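Long-range contacts in uncharacterized protein YhfS (Escherichia coli, PDB 4J8L), which is of unknown function but carries pyridoxal 5'-phosphate covalently on a lysine, as in fold-type I pyridoxal-phosphate enzymes: residues I282-Q287 with H335-I340; E295-R300 with R355-S360. One frame throughout, in Å; residues are numbered along the deposited sequence. Where two conformers were deposited one is given.

Contact 1: I282-Q287 with H335-I340. With NI (nickel (II) ion), chain B.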
loop_
_atom_site.group_PDB
_atom_site.type_symbol
_atom_site.label_atom_id
_atom_site.label_comp_id
_atom_site.label_asym_id
_atom_site.label_seq_id
_atom_site.Cartn_x
_atom_site.Cartn_y
_atom_site.Cartn_z
ATOM N N ILE A 282 7.934 10.878 -11.338
ATOM C CA ILE A 282 8.327 12.199 -10.872
ATOM C C ILE A 282 8.881 12.972 -12.051
ATOM O O ILE A 282 9.868 12.570 -12.667
ATOM C CB ILE A 282 9.375 12.128 -9.767
ATOM C CG1 ILE A 282 8.758 11.488 -8.527
ATOM C CG2 ILE A 282 9.897 13.521 -9.440
ATOM C CD1 ILE A 282 9.757 10.867 -7.628
ATOM N N VAL A 283 8.229 14.081 -12.368
ATOM C CA VAL A 283 8.578 14.859 -13.550
ATOM C C VAL A 283 9.075 16.234 -13.144
ATOM O O VAL A 283 8.377 16.968 -12.451
ATOM C CB VAL A 283 7.372 15.012 -14.468
ATOM C CG1 VAL A 283 7.741 15.810 -15.699
ATOM C CG2 VAL A 283 6.841 13.628 -14.878
ATOM N N GLU A 284 10.291 16.566 -13.574
ATOM C CA GLU A 284 10.919 17.841 -13.241
ATOM C C GLU A 284 11.046 18.685 -14.497
ATOM O O GLU A 284 11.451 18.188 -15.546
ATOM C CB GLU A 284 12.304 17.607 -12.629
ATOM C CG GLU A 284 13.041 18.879 -12.192
ATOM C CD GLU A 284 14.529 18.655 -12.015
ATOM O OE1 GLU A 284 15.078 17.739 -12.665
ATOM O OE2 GLU A 284 15.158 19.406 -11.237
ATOM N N PHE A 285 10.698 19.963 -14.380
ATOM C CA PHE A 285 10.781 20.900 -15.494
ATOM C C PHE A 285 12.047 21.746 -15.419
ATOM O O PHE A 285 12.636 21.913 -14.350
ATOM C CB PHE A 285 9.541 21.796 -15.505
ATOM C CG PHE A 285 8.255 21.019 -15.506
ATOM C CD1 PHE A 285 7.820 20.379 -16.659
ATOM C CD2 PHE A 285 7.502 20.899 -14.350
ATOM C CE1 PHE A 285 6.637 19.625 -16.659
ATOM C CE2 PHE A 285 6.325 20.159 -14.343
ATOM C CZ PHE A 285 5.892 19.524 -15.498
ATOM N N HIS A 286 12.464 22.285 -16.562
ATOM C CA HIS A 286 13.637 23.161 -16.614
ATOM C C HIS A 286 13.383 24.463 -15.871
ATOM O O HIS A 286 14.281 25.024 -15.237
ATOM C CB HIS A 286 13.997 23.484 -18.062
ATOM C CG HIS A 286 14.648 22.355 -18.798
ATOM N ND1 HIS A 286 15.955 21.976 -18.573
ATOM C CD2 HIS A 286 14.183 21.539 -19.774
ATOM C CE1 HIS A 286 16.262 20.968 -19.369
ATOM N NE2 HIS A 286 15.206 20.685 -20.111
ATOM N N GLN A 287 12.154 24.953 -15.980
ATOM C CA GLN A 287 11.762 26.202 -15.353
ATOM C C GLN A 287 10.809 25.898 -14.205
ATOM O O GLN A 287 10.146 24.852 -14.208
ATOM C CB GLN A 287 11.083 27.116 -16.379
ATOM C CG GLN A 287 11.909 27.360 -17.624
ATOM C CD GLN A 287 13.107 28.234 -17.352
ATOM O OE1 GLN A 287 13.065 29.111 -16.488
ATOM N NE2 GLN A 287 14.192 27.996 -18.082
ATOM N N HIS A 335 8.982 23.672 -6.597
ATOM C CA HIS A 335 8.752 24.695 -7.608
ATOM C C HIS A 335 8.946 24.154 -9.020
ATOM O O HIS A 335 8.446 24.738 -9.988
ATOM C CB HIS A 335 9.663 25.895 -7.343
ATOM C CG HIS A 335 9.464 26.485 -5.985
ATOM N ND1 HIS A 335 8.316 27.164 -5.632
ATOM C CD2 HIS A 335 10.240 26.454 -4.874
ATOM C CE1 HIS A 335 8.410 27.555 -4.373
ATOM N NE2 HIS A 335 9.565 27.134 -3.890
ATOM N N CYS A 336 9.649 23.028 -9.121
ATOM C CA CYS A 336 10.092 22.491 -10.405
ATOM C C CYS A 336 9.533 21.111 -10.780
ATOM O O CYS A 336 9.559 20.733 -11.948
ATOM C CB CYS A 336 11.611 22.390 -10.410
ATOM S SG CYS A 336 12.447 23.950 -9.990
ATOM N N ALA A 337 9.066 20.346 -9.800
ATOM C CA ALA A 337 8.708 18.950 -10.077
ATOM C C ALA A 337 7.349 18.555 -9.521
ATOM O O ALA A 337 6.866 19.147 -8.551
ATOM C CB ALA A 337 9.788 18.020 -9.544
ATOM N N ILE A 338 6.745 17.545 -10.143
ATOM C CA ILE A 338 5.425 17.074 -9.755
ATOM C C ILE A 338 5.401 15.549 -9.732
ATOM O O ILE A 338 6.288 14.904 -10.295
ATOM C CB ILE A 338 4.348 17.569 -10.739
ATOM C CG1 ILE A 338 4.597 17.004 -12.140
ATOM C CG2 ILE A 338 4.336 19.106 -10.765
ATOM C CD1 ILE A 338 3.428 17.209 -13.107
ATOM N N ARG A 339 4.391 14.985 -9.072
ATOM C CA ARG A 339 4.123 13.550 -9.152
ATOM C C ARG A 339 2.967 13.287 -10.109
ATOM O O ARG A 339 1.989 14.030 -10.122
ATOM C CB ARG A 339 3.756 12.974 -7.782
ATOM C CG ARG A 339 4.949 12.737 -6.861
ATOM C CD ARG A 339 4.511 12.124 -5.530
ATOM N NE ARG A 339 3.748 13.069 -4.714
ATOM C CZ ARG A 339 3.272 12.807 -3.501
ATOM N NH1 ARG A 339 3.477 11.617 -2.940
ATOM N NH2 ARG A 339 2.588 13.733 -2.843
ATOM N N ILE A 340 3.085 12.225 -10.900
ATOM C CA ILE A 340 1.978 11.786 -11.750
ATOM C C ILE A 340 1.675 10.314 -11.519
ATOM O O ILE A 340 2.554 9.467 -11.687
ATOM C CB ILE A 340 2.278 11.978 -13.246
ATOM C CG1 ILE A 340 2.511 13.451 -13.567
ATOM C CG2 ILE A 340 1.088 11.491 -14.097
ATOM C CD1 ILE A 340 2.858 13.690 -15.019
HETATM NI NI NI B . 13.279 24.507 -11.987
HETATM O O HOH W 1 14.617 23.276 -11.900
HETATM O O HOH W 2 14.404 26.027 -11.154
#
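Cys336 meets Phe285 through its backbone: its carbonyl oxygen takes the Phe285 N-H in a nearly straight bond (O to N 2.8 Å, 171° at the hydrogen) and also lies obliquely by the ring, 3.2 Å from Phe285 CD2. Its SG binds a nickel ion at 2.2 Å, with a water as a further ligand. Ala337 pairs with Glu284 at a non-hydrogen-bonded position, their CB atoms 4.0 Å apart, and Glu284 OE1 is hydrogen-bonded to Ser270 OG. Ile338 forms the hydrogen-bonded pair with Val283, its O receiving Val283 N at 3.0 Å and its N giving to Val283 O at 2.9 Å. With CG1 between the backbone N and the carbonyl carbon (chi1 63°), Ile338 lays CG1 against Val283 CB, while CD1 meets CZ at the edge of the Phe285 ring (4.1 Å). Arg339 pairs with Ile282 on the Glu284 face, and Ile340 CD1 touches Val283 CG2 at 4.0 Å. The two strands are the inner pair of a four-stranded antiparallel sheet, flanked by strands 268-275 and 318-320; helix 290-299 packs against Phe285 and Ile338.

Contact 2: E295-R300 with R355-S360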
loop_
_atom_site.group_PDB
_atom_site.type_symbol
_atom_site.label_atom_id
_atom_site.label_comp_id
_atom_site.label_asym_id
_atom_site.label_seq_id
_atom_site.Cartn_x
_atom_site.Cartn_y
_atom_site.Cartn_z
ATOM N N GLU A 295 -2.092 23.505 -12.014
ATOM C CA GLU A 295 -3.345 24.249 -12.169
ATOM C C GLU A 295 -3.960 24.010 -13.544
ATOM O O GLU A 295 -5.163 23.727 -13.668
ATOM C CB GLU A 295 -3.127 25.751 -11.935
ATOM C CG GLU A 295 -4.401 26.571 -12.080
ATOM C CD GLU A 295 -4.181 28.055 -11.850
ATOM O OE1 GLU A 295 -5.051 28.853 -12.268
ATOM O OE2 GLU A 295 -3.145 28.421 -11.251
ATOM N N GLU A 296 -3.141 24.113 -14.584
ATOM C CA GLU A 296 -3.636 23.905 -15.943
ATOM C C GLU A 296 -4.033 22.447 -16.190
ATOM O O GLU A 296 -4.970 22.176 -16.944
ATOM C CB GLU A 296 -2.604 24.349 -16.978
ATOM C CG GLU A 296 -2.312 25.854 -16.959
ATOM C CD GLU A 296 -3.556 26.703 -17.186
ATOM O OE1 GLU A 296 -4.473 26.253 -17.910
ATOM O OE2 GLU A 296 -3.618 27.826 -16.642
ATOM N N ALA A 297 -3.332 21.507 -15.560
ATOM C CA ALA A 297 -3.635 20.090 -15.785
ATOM C C ALA A 297 -4.999 19.724 -15.219
ATOM O O ALA A 297 -5.726 18.925 -15.811
ATOM C CB ALA A 297 -2.546 19.195 -15.183
ATOM N N GLN A 298 -5.353 20.322 -14.084
ATOM C CA GLN A 298 -6.637 20.025 -13.455
ATOM C C GLN A 298 -7.774 20.437 -14.391
ATOM O O GLN A 298 -8.809 19.762 -14.461
ATOM C CB GLN A 298 -6.764 20.731 -12.094
ATOM C CG GLN A 298 -8.066 20.419 -11.338
ATOM C CD GLN A 298 -9.274 21.210 -11.844
ATOM O OE1 GLN A 298 -9.155 22.351 -12.315
ATOM N NE2 GLN A 298 -10.443 20.601 -11.757
ATOM N N LYS A 299 -7.589 21.547 -15.108
ATOM C CA LYS A 299 -8.632 22.027 -16.012
ATOM C C LYS A 299 -8.832 21.036 -17.151
ATOM O O LYS A 299 -9.920 20.936 -17.728
ATOM C CB LYS A 299 -8.264 23.400 -16.590
ATOM C CG LYS A 299 -8.136 24.499 -15.548
ATOM C CD LYS A 299 -7.629 25.794 -16.188
ATOM C CE LYS A 299 -7.426 26.878 -15.147
ATOM N NZ LYS A 299 -6.810 28.101 -15.743
ATOM N N ARG A 300 -7.768 20.309 -17.467
ATOM C CA ARG A 300 -7.781 19.362 -18.572
ATOM C C ARG A 300 -7.994 17.920 -18.096
ATOM O O ARG A 300 -7.645 16.960 -18.787
ATOM C CB ARG A 300 -6.501 19.518 -19.390
ATOM C CG ARG A 300 -6.455 20.858 -20.096
ATOM C CD ARG A 300 -5.089 21.172 -20.658
ATOM N NE ARG A 300 -5.124 22.416 -21.409
ATOM C CZ ARG A 300 -5.043 23.622 -20.859
ATOM N NH1 ARG A 300 -4.910 23.747 -19.541
ATOM N NH2 ARG A 300 -5.091 24.699 -21.628
ATOM N N ARG A 355 1.528 18.453 -22.203
ATOM C CA ARG A 355 1.870 19.406 -23.260
ATOM C C ARG A 355 0.907 20.584 -23.330
ATOM O O ARG A 355 1.325 21.734 -23.467
ATOM C CB ARG A 355 1.921 18.713 -24.624
ATOM C CG ARG A 355 3.141 17.839 -24.839
ATOM C CD ARG A 355 2.953 16.939 -26.058
ATOM N NE ARG A 355 4.225 16.431 -26.553
ATOM C CZ ARG A 355 4.356 15.375 -27.347
ATOM N NH1 ARG A 355 3.284 14.694 -27.738
ATOM N NH2 ARG A 355 5.562 14.998 -27.750
ATOM N N GLU A 356 -0.387 20.293 -23.253
ATOM C CA GLU A 356 -1.398 21.340 -23.319
ATOM C C GLU A 356 -1.300 22.288 -22.122
ATOM O O GLU A 356 -1.473 23.503 -22.267
ATOM C CB GLU A 356 -2.795 20.732 -23.413
ATOM C CG GLU A 356 -3.088 20.033 -24.736
ATOM C CD GLU A 356 -4.478 19.433 -24.763
ATOM O OE1 GLU A 356 -5.194 19.554 -23.749
ATOM O OE2 GLU A 356 -4.862 18.856 -25.798
ATOM N N SER A 357 -1.018 21.727 -20.948
ATOM C CA SER A 357 -0.884 22.521 -19.732
ATOM C C SER A 357 0.317 23.457 -19.821
ATOM O O SER A 357 0.211 24.650 -19.513
ATOM C CB SER A 357 -0.773 21.613 -18.509
ATOM O OG SER A 357 -1.939 20.812 -18.392
ATOM N N ILE A 358 1.456 22.919 -20.250
ATOM C CA ILE A 358 2.664 23.728 -20.439
ATOM C C ILE A 358 2.457 24.849 -21.463
ATOM O O ILE A 358 2.935 25.985 -21.285
ATOM C CB ILE A 358 3.863 22.842 -20.854
ATOM C CG1 ILE A 358 4.263 21.939 -19.689
ATOM C CG2 ILE A 358 5.050 23.696 -21.314
ATOM C CD1 ILE A 358 5.152 20.783 -20.086
ATOM N N ALA A 359 1.731 24.541 -22.532
ATOM C CA ALA A 359 1.485 25.525 -23.576
ATOM C C ALA A 359 0.577 26.655 -23.091
ATOM O O ALA A 359 0.547 27.731 -23.681
ATOM C CB ALA A 359 0.887 24.853 -24.812
ATOM N N SER A 360 -0.145 26.407 -22.005
ATOM C CA SER A 360 -1.207 27.305 -21.565
ATOM C C SER A 360 -0.832 28.164 -20.361
ATOM O O SER A 360 -1.596 29.045 -19.966
ATOM C CB SER A 360 -2.467 26.501 -21.245
ATOM O OG SER A 360 -3.526 27.348 -20.840
#
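Glu296 OE1 is gripped from two sides of the interface: Arg300 NH1 approaches its anti lone pair at 3.0 Å in a salt bridge within segment 295-300, and the Ser360 hydroxyl donates a weak bond to it from the other helix. The same NH1 also gives a hydrogen bond to Glu296 O, again 3.0 Å away, with the donor above that carbonyl plane. Both acceptors lie close to the guanidinium plane, which helps fix how the group is turned. Arg300 is extended from CG to NE and crosses Glu356 obliquely, CD lying 3.5 Å from Glu356 OE1; the charge pairing through NE is long (3.7 Å to Glu356 OE1), and this carboxylate has a second partner in Arg352. Glu356 O sits over one face of the guanidinium, offset toward its rim. Beneath this polar layer the helices come close through small groups. Glu296 CB meets Ser357 CB at 3.6 Å, and Ser357 OG, bonded to Ile353 O of its own helix, lies 3.2 Å from Ala297 CA. Lys299 NZ joins Glu296 OE2 in a salt bridge whose hydrogen bond is weak. The helix segments pass 8.4 Å apart at 127°, joining the C-terminal end of helix 290-299 to the last turns of helix 347-360, with Ala297 also touching Ala302 in the following loop and Ile358 touching Val265 and Glu267.

Contacts 1 and 2 join the same two strand-to-helix units: strand 279-285 leads into helix 290-299, and strand 337-341 into helix 347-360, so the two units meet strand to strand in contact 1 and helix to helix in contact 2. Contact 1 is held by regular backbone bonds, with an apolar face of buried side chains and a metal site at one end; contact 2, also partly buried, has small side chains at its close approach and a charged network beside it. Their centres lie 14 Å apart, and they touch where Phe285 CE1 packs on Ile358 CD1 (3.9 Å), which joins the sheet to helix 347-360.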